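PDB 7OSK: arabinogalactan endo-1,4-beta-galactosidase from Ignisphaera aggregans, which probably hydrolyses internal beta-1,4-galactosidic bonds of arabinogalactan through its hyperthermostable family 53 glycosyl hydrolase domain, the part of the longer protein that this chain contains. Local coordinates for residues Y263-G268 / R312-K317; G318-S323 / A328-D333; L299-S302 / P306-F309; W90-V95 / L289-A294. One frame throughout, in Å; residues are numbered along the deposited sequence.

Interaction 1: residues Y263-G268 / R312-K317; sequences YPYWHG and RDLEVK
Y265 and L314 make the apolar part of this contact. Methyl CD2 of L314 lies 3.6 Å from ring atom CD1 of Y265 and meets the ring at a slant. Nearer the backbones, CB of Y265 sits 3.9 Å from CB of L314. The tyrosine CG stands between its own backbone N and carbonyl carbon (chi1 43°). This turn leads the ring away from 312-317, so CB and the CD1 side do the touching.

K317 adds a contact with the backbone. Its chain is extended beyond CG and runs past the peptide of Y265. CB is 3.7 Å from CA of Y265, and CD is 3.2 Å from O of Y265. The ammonium NZ lies 4.2 Å from that same oxygen, so the methylenes make the approach.

Hydrogen bonds shape the 263-268 side. Y263 N donates to H267 ND1 at 3.1 Å, in a nearly straight bond (172°). Y263 O accepts from both W266 N and H267 N. The turn ends at G268, where phi is positive. Within the turn, Y265 CE1 lies over the centre of the W266 ring, 3.7 Å above its plane.

Beyond the two segments, Y265 OH bonds Q375 NE2, and its ring pairs edge-to-face with F309.

The contact joins the short helix after strand 257-261 to helix 312-318, which follows strand 287-293. Both belong to the TIM barrel. Across it the chemistry is van der Waals packing of carbon on carbon and carbonyl oxygen. The two segments meet through packing, while the phenol OH of Y265 is bonded to Q375.

Interaction 2: residues G318-S323 / A328-D333; sequences GGYKAS and ASFIRD
Y320 reaches from the loop before helix 324-342 onto that helix and meets S329, F330 and D333. Its CB points toward the helix. CG is placed beside the backbone N and anti to the carbonyl carbon (chi1 -67°), which carries the ring over the helix backbone.

CG is the first ring atom to touch, 3.9 Å from F330 CB. That methylene sits over the ring in a CH-pi contact, 3.8 Å from the centroid and only 10° off the normal. Along one side, CD2 lies 3.6 Å from the backbone N of F330. CE2 then reaches the S329 backbone and packs 3.8 Å from its CB. On the other side, CE1 comes 4.2 Å from F330 CD1. There the F330 ring turns its edge to the Y320 face, with planes at 65° and centroids 5.8 Å apart. CZ passes over F330 CA. At the tip, OH donates to D333 OD2, which lies near the ring plane. The modelled 2.5 Å is very short, and its exact length is doubtful at this resolution.

The other carboxylate oxygen of D333, OD1, forms a salt bridge with the neighbouring R332. On the loop side, S323 is the N-cap of the helix, with OG bonded to G326 N. M270 of helix 270-283 also touches Y320 and F330.

The tyrosine therefore ties the incoming loop to the second and third turns of the helix. Its face supplies dispersion and CH-pi contact, and its hydroxyl donates a hydrogen bond to an aspartate that also faces an arginine. That arginine probably favours the charged carboxylate.

Interaction 3: residues L299-S302 / P306-F309; sequences LDDS and PNIF. With CA (calcium ion), chain C.
D301 and N307 meet at a calcium ion. D301 OD1 binds the metal at 2.4 Å, and N307 OD1 binds it at 2.5 Å. The aspartate uses one oxygen only, since its OD2 stays 3.8 Å from the calcium. OD2 is instead hydrogen-bonded just outside the segment. The two ligand oxygens, D301 OD1 and N307 OD1, are 3.2 Å apart. They are two acceptors brought together by the cation. The CG of D301 is anti to its backbone N (chi1 -172°), which swings the carboxylate in toward the ion. The carboxylate and amide planes are turned 41° from each other.

D303 OD1, the backbone oxygens of H305 and N370, and both carboxylate oxygens of E373 complete the site, giving seven protein ligand atoms. E373 also takes a hydrogen bond from S302 N through OE2, so a first-shell ligand is positioned by the same loop.

Apolar contact forms at the other end. L299 CD1 packs 3.8 Å from F309 CD1, approaching that ring obliquely. The same methyl is 3.8 Å from the carbonyl oxygen of F309. The two side chains cross at about a right angle. F309 O is bonded by N374 ND2.

Both segments belong to the long loop between strand 287-293 and helix 312-318. The ion ties this loop back on itself and to residues 370-373, which follow the last barrel strand, 346-352. L299 rests on R312 and F309 on L314, so the calcium loop sits directly against the start of helix 312-318.

Interaction 4: residues W90-V95 / L289-A294; sequences WIRLRV and LVAETA
R92 and E292 form a salt bridge inside the barrel. The guanidinium meets the carboxylate end-on, with NH1 3.1 Å and NH2 3.2 Å from the single oxygen OE2 of E292. Both donors reach OE2 on its anti side, about 20° out of the carboxylate plane. The guanidinium and carboxylate planes stand 70° apart. NH1 and NH2 share OE2 as acceptor. R92 is extended from CG to NE, which carries its charge across the interior.

Other partners fix the guanidinium further. NH1 makes a salt bridge with D55 OD2, and NH2 bonds Q187 OE1. E292 OE1 is bonded by Y263 OH.

Next comes the backbone. A291 O lies over one face of the guanidinium, 3.1 Å above its plane and offset toward the rim, without a hydrogen bond. R92 CD is 3.3 Å from this oxygen. The outermost contact is A291 CB, 3.9 Å from R92 NE.

Strands 90-95 and 287-293 are the second and seventh of the eight-stranded TIM barrel. Strands 51-55 and 346-352 separate them in the sheet. R92 bridges that gap, packing on F350 and W352 of strand 346-352.

How the interactions relate
The chain runs from strand 287-293 through the calcium-binding loop of interaction 3 to helix 312-318. Interaction 4 lies about 2 Å from the chain centre, while the centres of interactions 1, 2 and 3 are about 19 to 21 Å from it. Y263 links interaction 1 to E292. A hexane-1,6-diol, probably from the crystallisation liquor, lies about 5 Å from the E292 side chain (nearest atoms) and may mark the pocket. In family 53 a catalytic glutamate ends the seventh barrel strand; E292 is consistent with it, by inference. Interaction 3 is nested within the loop closed by interaction 1, whose L314 side chain is about 13 Å from the calcium (nearest atoms). E315 OE2 to A322 N, 2.6 Å, probably bonds interactions 1 and 2.

Interaction 1: residues Y263-G268 / R312-K317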
loop_
_atom_site.group_PDB
_atom_site.type_symbol
_atom_site.label_atom_id
_atom_site.label_comp_id
_atom_site.label_asym_id
_atom_site.label_seq_id
_atom_site.Cartn_x
_atom_site.Cartn_y
_atom_site.Cartn_z
ATOM N N TYR A 263 -2.748 2.154 -10.701
ATOM C CA TYR A 263 -2.126 1.229 -11.636
ATOM C C TYR A 263 -2.513 1.666 -13.050
ATOM O O TYR A 263 -3.677 1.535 -13.433
ATOM C CB TYR A 263 -2.576 -0.208 -11.369
ATOM C CG TYR A 263 -2.206 -0.716 -9.991
ATOM C CD1 TYR A 263 -0.909 -1.122 -9.704
ATOM C CD2 TYR A 263 -3.154 -0.789 -8.977
ATOM C CE1 TYR A 263 -0.567 -1.585 -8.451
ATOM C CE2 TYR A 263 -2.822 -1.253 -7.720
ATOM C CZ TYR A 263 -1.528 -1.650 -7.462
ATOM O OH TYR A 263 -1.199 -2.111 -6.209
ATOM N N PRO A 264 -1.549 2.206 -13.822
ATOM C CA PRO A 264 -1.863 2.788 -15.135
ATOM C C PRO A 264 -2.617 1.843 -16.067
ATOM O O PRO A 264 -3.463 2.287 -16.844
ATOM C CB PRO A 264 -0.481 3.112 -15.716
ATOM C CG PRO A 264 0.415 3.219 -14.552
ATOM C CD PRO A 264 -0.101 2.245 -13.546
ATOM N N TYR A 265 -2.308 0.553 -15.982
ATOM C CA TYR A 265 -2.919 -0.447 -16.856
ATOM C C TYR A 265 -4.351 -0.784 -16.437
ATOM O O TYR A 265 -4.993 -1.645 -17.040
ATOM C CB TYR A 265 -2.065 -1.725 -16.884
ATOM C CG TYR A 265 -1.543 -2.178 -15.532
ATOM C CD1 TYR A 265 -2.347 -2.899 -14.656
ATOM C CD2 TYR A 265 -0.243 -1.889 -15.137
ATOM C CE1 TYR A 265 -1.867 -3.319 -13.424
ATOM C CE2 TYR A 265 0.243 -2.303 -13.911
ATOM C CZ TYR A 265 -0.572 -3.017 -13.060
ATOM O OH TYR A 265 -0.085 -3.426 -11.841
ATOM N N TRP A 266 -4.846 -0.099 -15.410
ATOM C CA TRP A 266 -6.192 -0.322 -14.893
ATOM C C TRP A 266 -6.977 0.973 -14.774
ATOM O O TRP A 266 -8.155 1.029 -15.122
ATOM C CB TRP A 266 -6.136 -0.989 -13.516
ATOM C CG TRP A 266 -5.954 -2.471 -13.531
ATOM C CD1 TRP A 266 -6.190 -3.322 -14.569
ATOM C CD2 TRP A 266 -5.499 -3.281 -12.443
ATOM N NE1 TRP A 266 -5.908 -4.614 -14.196
ATOM C CE2 TRP A 266 -5.481 -4.615 -12.894
ATOM C CE3 TRP A 266 -5.101 -3.009 -11.130
ATOM C CZ2 TRP A 266 -5.083 -5.673 -12.081
ATOM C CZ3 TRP A 266 -4.705 -4.060 -10.324
ATOM C CH2 TRP A 266 -4.698 -5.376 -10.802
ATOM N N HIS A 267 -6.315 2.013 -14.280
ATOM C CA HIS A 267 -7.006 3.202 -13.797
ATOM C C HIS A 267 -6.910 4.397 -14.740
ATOM O O HIS A 267 -7.728 5.312 -14.661
ATOM C CB HIS A 267 -6.459 3.570 -12.417
ATOM C CG HIS A 267 -6.728 2.530 -11.372
ATOM N ND1 HIS A 267 -5.806 2.184 -10.410
ATOM C CD2 HIS A 267 -7.820 1.762 -11.141
ATOM C CE1 HIS A 267 -6.315 1.245 -9.632
ATOM N NE2 HIS A 267 -7.536 0.973 -10.052
ATOM N N GLY A 268 -5.923 4.393 -15.631
ATOM C CA GLY A 268 -5.840 5.413 -16.662
ATOM C C GLY A 268 -4.435 5.866 -17.012
ATOM O O GLY A 268 -3.443 5.272 -16.588
ATOM N N ARG A 312 1.311 -8.169 -23.720
ATOM C CA ARG A 312 1.510 -6.784 -24.142
ATOM C C ARG A 312 0.209 -5.980 -24.025
ATOM O O ARG A 312 0.215 -4.756 -24.148
ATOM C CB ARG A 312 2.037 -6.731 -25.580
ATOM C CG ARG A 312 3.550 -6.920 -25.720
ATOM C CD ARG A 312 3.964 -8.387 -25.743
ATOM N NE ARG A 312 5.368 -8.546 -26.122
ATOM C CZ ARG A 312 5.983 -9.718 -26.268
ATOM N NH1 ARG A 312 5.325 -10.851 -26.064
ATOM N NH2 ARG A 312 7.263 -9.756 -26.619
ATOM N N ASP A 313 -0.899 -6.682 -23.806
ATOM C CA ASP A 313 -2.196 -6.064 -23.548
ATOM C C ASP A 313 -2.122 -4.944 -22.508
ATOM O O ASP A 313 -2.500 -3.807 -22.784
ATOM C CB ASP A 313 -3.190 -7.135 -23.087
ATOM C CG ASP A 313 -4.457 -6.548 -22.495
ATOM O OD1 ASP A 313 -4.911 -5.488 -22.972
ATOM O OD2 ASP A 313 -5.009 -7.158 -21.554
ATOM N N LEU A 314 -1.645 -5.264 -21.311
ATOM C CA LEU A 314 -1.571 -4.274 -20.240
ATOM C C LEU A 314 -0.486 -3.233 -20.506
ATOM O O LEU A 314 -0.489 -2.153 -19.913
ATOM C CB LEU A 314 -1.318 -4.958 -18.896
ATOM C CG LEU A 314 -2.558 -5.572 -18.237
ATOM C CD1 LEU A 314 -2.995 -6.834 -18.961
ATOM C CD2 LEU A 314 -2.303 -5.858 -16.766
ATOM N N GLU A 315 0.437 -3.564 -21.405
ATOM C CA GLU A 315 1.560 -2.686 -21.719
ATOM C C GLU A 315 1.125 -1.463 -22.532
ATOM O O GLU A 315 1.741 -0.401 -22.437
ATOM C CB GLU A 315 2.643 -3.466 -22.477
ATOM C CG GLU A 315 3.906 -2.662 -22.769
ATOM C CD GLU A 315 4.950 -3.453 -23.539
ATOM O OE1 GLU A 315 4.590 -4.101 -24.545
ATOM O OE2 GLU A 315 6.135 -3.419 -23.145
ATOM N N VAL A 316 0.065 -1.604 -23.325
ATOM C CA VAL A 316 -0.416 -0.491 -24.138
ATOM C C VAL A 316 -1.365 0.391 -23.328
ATOM O O VAL A 316 -1.596 1.547 -23.680
ATOM C CB VAL A 316 -1.131 -0.976 -25.434
ATOM C CG1 VAL A 316 -0.276 -2.003 -26.167
ATOM C CG2 VAL A 316 -2.512 -1.546 -25.135
ATOM N N LYS A 317 -1.914 -0.159 -22.248
ATOM C CA LYS A 317 -2.769 0.613 -21.351
ATOM C C LYS A 317 -1.944 1.533 -20.460
ATOM O O LYS A 317 -2.352 2.657 -20.160
ATOM C CB LYS A 317 -3.614 -0.309 -20.471
ATOM C CG LYS A 317 -4.588 -1.195 -21.219
ATOM C CD LYS A 317 -5.463 -1.957 -20.237
ATOM C CE LYS A 317 -6.376 -2.950 -20.933
ATOM N NZ LYS A 317 -7.243 -3.667 -19.953
#

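Interaction 2: residues G318-S323 / A328-D333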
loop_
_atom_site.group_PDB
_atom_site.type_symbol
_atom_site.label_atom_id
_atom_site.label_comp_id
_atom_site.label_asym_id
_atom_site.label_seq_id
_atom_site.Cartn_x
_atom_site.Cartn_y
_atom_site.Cartn_z
ATOM N N GLY A 318 -0.785 1.043 -20.030
ATOM C CA GLY A 318 0.051 1.775 -19.098
ATOM C C GLY A 318 0.797 2.925 -19.740
ATOM O O GLY A 318 1.201 3.868 -19.058
ATOM N N GLY A 319 0.995 2.843 -21.052
ATOM C CA GLY A 319 1.693 3.885 -21.782
ATOM C C GLY A 319 3.198 3.707 -21.728
ATOM O O GLY A 319 3.926 4.275 -22.544
ATOM N N TYR A 320 3.663 2.921 -20.761
ATOM C CA TYR A 320 5.077 2.591 -20.643
ATOM C C TYR A 320 5.299 1.152 -21.082
ATOM O O TYR A 320 4.378 0.337 -21.060
ATOM C CB TYR A 320 5.564 2.805 -19.209
ATOM C CG TYR A 320 5.569 4.261 -18.800
ATOM C CD1 TYR A 320 4.387 4.913 -18.484
ATOM C CD2 TYR A 320 6.754 4.988 -18.746
ATOM C CE1 TYR A 320 4.382 6.245 -18.119
ATOM C CE2 TYR A 320 6.757 6.321 -18.380
ATOM C CZ TYR A 320 5.567 6.943 -18.068
ATOM O OH TYR A 320 5.559 8.268 -17.704
ATOM N N LYS A 321 6.523 0.852 -21.491
ATOM C CA LYS A 321 6.861 -0.471 -21.990
ATOM C C LYS A 321 7.367 -1.328 -20.825
ATOM O O LYS A 321 7.887 -0.801 -19.841
ATOM C CB LYS A 321 7.890 -0.351 -23.123
ATOM C CG LYS A 321 9.328 -0.639 -22.747
ATOM C CD LYS A 321 9.643 -2.113 -22.942
ATOM C CE LYS A 321 10.456 -2.359 -24.203
ATOM N NZ LYS A 321 9.828 -3.386 -25.078
ATOM N N ALA A 322 7.200 -2.643 -20.928
ATOM C CA ALA A 322 7.507 -3.542 -19.815
ATOM C C ALA A 322 8.984 -3.929 -19.762
ATOM O O ALA A 322 9.340 -5.079 -20.007
ATOM C CB ALA A 322 6.644 -4.793 -19.903
ATOM N N SER A 323 9.836 -2.958 -19.445
ATOM C CA SER A 323 11.256 -3.213 -19.217
ATOM C C SER A 323 11.671 -2.595 -17.893
ATOM O O SER A 323 10.900 -1.863 -17.276
ATOM C CB SER A 323 12.112 -2.643 -20.347
ATOM O OG SER A 323 11.931 -1.241 -20.458
ATOM N N ALA A 328 11.144 2.080 -14.393
ATOM C CA ALA A 328 11.764 3.215 -13.724
ATOM C C ALA A 328 11.232 4.532 -14.280
ATOM O O ALA A 328 10.986 5.478 -13.530
ATOM C CB ALA A 328 13.275 3.150 -13.869
ATOM N N SER A 329 11.060 4.587 -15.597
ATOM C CA SER A 329 10.545 5.784 -16.253
ATOM C C SER A 329 9.165 6.135 -15.711
ATOM O O SER A 329 8.856 7.303 -15.476
ATOM C CB SER A 329 10.481 5.586 -17.768
ATOM O OG SER A 329 11.769 5.355 -18.308
ATOM N N PHE A 330 8.339 5.114 -15.512
ATOM C CA PHE A 330 7.000 5.315 -14.976
ATOM C C PHE A 330 7.034 5.867 -13.552
ATOM O O PHE A 330 6.298 6.801 -13.230
ATOM C CB PHE A 330 6.210 4.006 -15.003
ATOM C CG PHE A 330 5.058 3.981 -14.042
ATOM C CD1 PHE A 330 3.984 4.840 -14.205
ATOM C CD2 PHE A 330 5.049 3.103 -12.972
ATOM C CE1 PHE A 330 2.924 4.825 -13.320
ATOM C CE2 PHE A 330 3.990 3.082 -12.084
ATOM C CZ PHE A 330 2.926 3.944 -12.259
ATOM N N ILE A 331 7.887 5.293 -12.708
ATOM C CA ILE A 331 7.967 5.700 -11.307
ATOM C C ILE A 331 8.441 7.144 -11.174
ATOM O O ILE A 331 7.846 7.932 -10.438
ATOM C CB ILE A 331 8.907 4.779 -10.500
ATOM C CG1 ILE A 331 8.322 3.366 -10.425
ATOM C CG2 ILE A 331 9.127 5.330 -9.085
ATOM C CD1 ILE A 331 9.237 2.344 -9.768
ATOM N N ARG A 332 9.519 7.483 -11.874
ATOM C CA ARG A 332 10.044 8.845 -11.852
ATOM C C ARG A 332 8.981 9.839 -12.310
ATOM O O ARG A 332 8.842 10.920 -11.732
ATOM C CB ARG A 332 11.286 8.962 -12.738
ATOM C CG ARG A 332 11.929 10.351 -12.749
ATOM C CD ARG A 332 12.016 10.919 -14.163
ATOM N NE ARG A 332 10.763 11.538 -14.601
ATOM C CZ ARG A 332 10.552 12.850 -14.699
ATOM N NH1 ARG A 332 11.505 13.723 -14.395
ATOM N NH2 ARG A 332 9.374 13.297 -15.111
ATOM N N ASP A 333 8.230 9.468 -13.343
ATOM C CA ASP A 333 7.218 10.350 -13.912
ATOM C C ASP A 333 6.005 10.485 -12.992
ATOM O O ASP A 333 5.331 11.516 -12.994
ATOM C CB ASP A 333 6.783 9.842 -15.289
ATOM C CG ASP A 333 7.870 9.999 -16.338
ATOM O OD1 ASP A 333 8.859 10.714 -16.074
ATOM O OD2 ASP A 333 7.733 9.412 -17.431
#

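Interaction 3: residues L299-S302 / P306-F309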
loop_
_atom_site.group_PDB
_atom_site.type_symbol
_atom_site.label_atom_id
_atom_site.label_comp_id
_atom_site.label_asym_id
_atom_site.label_seq_id
_atom_site.Cartn_x
_atom_site.Cartn_y
_atom_site.Cartn_z
ATOM N N LEU A 299 7.846 -9.218 -18.875
ATOM C CA LEU A 299 6.590 -9.888 -19.186
ATOM C C LEU A 299 6.708 -11.385 -18.931
ATOM O O LEU A 299 5.714 -12.112 -18.961
ATOM C CB LEU A 299 6.197 -9.618 -20.645
ATOM C CG LEU A 299 4.771 -9.189 -21.019
ATOM C CD1 LEU A 299 4.054 -8.411 -19.921
ATOM C CD2 LEU A 299 4.828 -8.348 -22.286
ATOM N N ASP A 300 7.929 -11.842 -18.670
ATOM C CA ASP A 300 8.181 -13.255 -18.427
ATOM C C ASP A 300 7.588 -13.732 -17.099
ATOM O O ASP A 300 7.168 -12.928 -16.267
ATOM C CB ASP A 300 9.687 -13.532 -18.460
ATOM C CG ASP A 300 10.227 -13.649 -19.873
ATOM O OD1 ASP A 300 9.599 -13.103 -20.804
ATOM O OD2 ASP A 300 11.283 -14.290 -20.053
ATOM N N ASP A 301 7.550 -15.051 -16.926
ATOM C CA ASP A 301 7.055 -15.678 -15.702
ATOM C C ASP A 301 8.141 -16.579 -15.121
ATOM O O ASP A 301 8.990 -17.089 -15.854
ATOM C CB ASP A 301 5.781 -16.483 -15.978
ATOM C CG ASP A 301 5.127 -16.995 -14.709
ATOM O OD1 ASP A 301 4.453 -16.199 -14.023
ATOM O OD2 ASP A 301 5.276 -18.197 -14.402
ATOM N N SER A 302 8.100 -16.773 -13.804
ATOM C CA SER A 302 9.154 -17.483 -13.080
ATOM C C SER A 302 8.685 -18.806 -12.472
ATOM O O SER A 302 9.387 -19.817 -12.562
ATOM C CB SER A 302 9.708 -16.588 -11.971
ATOM O OG SER A 302 10.814 -17.193 -11.327
ATOM N N PRO A 306 0.536 -17.828 -13.744
ATOM C CA PRO A 306 0.288 -16.660 -14.602
ATOM C C PRO A 306 0.142 -15.351 -13.835
ATOM O O PRO A 306 -0.499 -15.317 -12.786
ATOM C CB PRO A 306 -1.023 -17.015 -15.306
ATOM C CG PRO A 306 -1.039 -18.492 -15.338
ATOM C CD PRO A 306 -0.377 -18.939 -14.070
ATOM N N ASN A 307 0.734 -14.285 -14.364
ATOM C CA ASN A 307 0.711 -12.987 -13.706
ATOM C C ASN A 307 -0.429 -12.108 -14.204
ATOM O O ASN A 307 -0.983 -12.336 -15.277
ATOM C CB ASN A 307 2.046 -12.263 -13.913
ATOM C CG ASN A 307 3.243 -13.144 -13.604
ATOM O OD1 ASN A 307 3.417 -13.607 -12.475
ATOM N ND2 ASN A 307 4.085 -13.368 -14.608
ATOM N N ILE A 308 -0.771 -11.106 -13.406
ATOM C CA ILE A 308 -1.783 -10.126 -13.773
ATOM C C ILE A 308 -1.279 -9.304 -14.957
ATOM O O ILE A 308 -2.019 -9.031 -15.904
ATOM C CB ILE A 308 -2.123 -9.222 -12.571
ATOM C CG1 ILE A 308 -3.064 -9.970 -11.625
ATOM C CG2 ILE A 308 -2.767 -7.916 -13.020
ATOM C CD1 ILE A 308 -2.978 -9.532 -10.184
ATOM N N PHE A 309 -0.012 -8.908 -14.884
ATOM C CA PHE A 309 0.677 -8.266 -16.001
ATOM C C PHE A 309 1.267 -9.358 -16.898
ATOM O O PHE A 309 2.420 -9.760 -16.740
ATOM C CB PHE A 309 1.760 -7.310 -15.482
ATOM C CG PHE A 309 1.929 -6.061 -16.308
ATOM C CD1 PHE A 309 2.058 -6.122 -17.685
ATOM C CD2 PHE A 309 1.956 -4.818 -15.697
ATOM C CE1 PHE A 309 2.218 -4.962 -18.434
ATOM C CE2 PHE A 309 2.117 -3.661 -16.441
ATOM C CZ PHE A 309 2.245 -3.735 -17.809
HETATM CA CA CA C . 4.287 -15.809 -11.676
#

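Interaction 4: residues W90-V95 / L289-A294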
loop_
_atom_site.group_PDB
_atom_site.type_symbol
_atom_site.label_atom_id
_atom_site.label_comp_id
_atom_site.label_asym_id
_atom_site.label_seq_id
_atom_site.Cartn_x
_atom_site.Cartn_y
_atom_site.Cartn_z
ATOM N N TRP A 90 10.234 5.131 3.311
ATOM C CA TRP A 90 8.984 4.734 3.954
ATOM C C TRP A 90 8.639 3.278 3.666
ATOM O O TRP A 90 8.980 2.744 2.609
ATOM C CB TRP A 90 7.833 5.629 3.493
ATOM C CG TRP A 90 7.711 6.901 4.263
ATOM C CD1 TRP A 90 8.502 8.005 4.153
ATOM C CD2 TRP A 90 6.727 7.208 5.258
ATOM N NE1 TRP A 90 8.075 8.981 5.023
ATOM C CE2 TRP A 90 6.986 8.515 5.712
ATOM C CE3 TRP A 90 5.654 6.502 5.809
ATOM C CZ2 TRP A 90 6.211 9.131 6.693
ATOM C CZ3 TRP A 90 4.885 7.116 6.784
ATOM C CH2 TRP A 90 5.168 8.418 7.215
ATOM N N ILE A 91 7.954 2.654 4.621
ATOM C CA ILE A 91 7.511 1.271 4.504
ATOM C C ILE A 91 6.006 1.192 4.737
ATOM O O ILE A 91 5.494 1.716 5.729
ATOM C CB ILE A 91 8.235 0.352 5.517
ATOM C CG1 ILE A 91 9.756 0.446 5.349
ATOM C CG2 ILE A 91 7.770 -1.092 5.366
ATOM C CD1 ILE A 91 10.272 -0.033 4.001
ATOM N N ARG A 92 5.305 0.536 3.818
ATOM C CA ARG A 92 3.865 0.333 3.944
ATOM C C ARG A 92 3.565 -1.142 4.169
ATOM O O ARG A 92 4.056 -2.001 3.441
ATOM C CB ARG A 92 3.138 0.843 2.700
ATOM C CG ARG A 92 1.627 0.682 2.737
ATOM C CD ARG A 92 0.984 1.329 1.520
ATOM N NE ARG A 92 -0.477 1.213 1.526
ATOM C CZ ARG A 92 -1.165 0.266 0.892
ATOM N NH1 ARG A 92 -0.541 -0.670 0.188
ATOM N NH2 ARG A 92 -2.487 0.255 0.960
ATOM N N LEU A 93 2.763 -1.427 5.191
ATOM C CA LEU A 93 2.412 -2.800 5.543
ATOM C C LEU A 93 0.916 -2.937 5.775
ATOM O O LEU A 93 0.321 -2.150 6.511
ATOM C CB LEU A 93 3.168 -3.243 6.800
ATOM C CG LEU A 93 4.695 -3.281 6.729
ATOM C CD1 LEU A 93 5.272 -3.508 8.114
ATOM C CD2 LEU A 93 5.167 -4.358 5.765
ATOM N N ARG A 94 0.311 -3.939 5.144
ATOM C CA ARG A 94 -1.086 -4.263 5.401
ATOM C C ARG A 94 -1.172 -5.197 6.600
ATOM O O ARG A 94 -0.231 -5.935 6.886
ATOM C CB ARG A 94 -1.741 -4.905 4.174
ATOM C CG ARG A 94 -1.082 -6.189 3.706
ATOM C CD ARG A 94 -1.868 -6.838 2.577
ATOM N NE ARG A 94 -1.168 -7.993 2.016
ATOM C CZ ARG A 94 -0.240 -7.924 1.065
ATOM N NH1 ARG A 94 0.115 -6.751 0.555
ATOM N NH2 ARG A 94 0.336 -9.032 0.623
ATOM N N VAL A 95 -2.303 -5.155 7.299
ATOM C CA VAL A 95 -2.521 -6.002 8.466
ATOM C C VAL A 95 -3.911 -6.628 8.419
ATOM O O VAL A 95 -4.924 -5.925 8.443
ATOM C CB VAL A 95 -2.357 -5.206 9.787
ATOM C CG1 VAL A 95 -2.698 -6.075 10.993
ATOM C CG2 VAL A 95 -0.943 -4.662 9.914
ATOM N N LEU A 289 -1.579 11.314 -1.452
ATOM C CA LEU A 289 -0.669 10.174 -1.389
ATOM C C LEU A 289 -1.026 9.107 -2.419
ATOM O O LEU A 289 -2.196 8.912 -2.743
ATOM C CB LEU A 289 -0.690 9.568 0.019
ATOM C CG LEU A 289 0.125 8.294 0.253
ATOM C CD1 LEU A 289 1.615 8.580 0.155
ATOM C CD2 LEU A 289 -0.219 7.681 1.601
ATOM N N VAL A 290 -0.005 8.432 -2.939
ATOM C CA VAL A 290 -0.203 7.232 -3.747
ATOM C C VAL A 290 0.113 6.010 -2.883
ATOM O O VAL A 290 1.280 5.667 -2.679
ATOM C CB VAL A 290 0.681 7.231 -5.014
ATOM C CG1 VAL A 290 0.435 5.975 -5.842
ATOM C CG2 VAL A 290 0.425 8.481 -5.847
ATOM N N ALA A 291 -0.930 5.359 -2.376
ATOM C CA ALA A 291 -0.768 4.232 -1.459
ATOM C C ALA A 291 -0.314 2.975 -2.185
ATOM O O ALA A 291 0.393 2.144 -1.615
ATOM C CB ALA A 291 -2.064 3.960 -0.721
ATOM N N GLU A 292 -0.742 2.828 -3.434
ATOM C CA GLU A 292 -0.372 1.665 -4.228
ATOM C C GLU A 292 -0.164 2.032 -5.688
ATOM O O GLU A 292 -0.955 2.763 -6.280
ATOM C CB GLU A 292 -1.437 0.571 -4.117
ATOM C CG GLU A 292 -1.573 -0.035 -2.726
ATOM C CD GLU A 292 -2.556 -1.198 -2.683
ATOM O OE1 GLU A 292 -3.036 -1.620 -3.759
ATOM O OE2 GLU A 292 -2.846 -1.689 -1.570
ATOM N N THR A 293 0.913 1.510 -6.260
ATOM C CA THR A 293 1.189 1.663 -7.679
ATOM C C THR A 293 2.286 0.682 -8.066
ATOM O O THR A 293 3.105 0.299 -7.230
ATOM C CB THR A 293 1.613 3.103 -8.035
ATOM O OG1 THR A 293 1.781 3.218 -9.452
ATOM C CG2 THR A 293 2.915 3.480 -7.341
ATOM N N ALA A 294 2.295 0.264 -9.326
ATOM C CA ALA A 294 3.308 -0.668 -9.798
ATOM C C ALA A 294 3.317 -0.755 -11.312
ATOM O O ALA A 294 2.374 -0.327 -11.974
ATOM C CB ALA A 294 3.080 -2.046 -9.200
#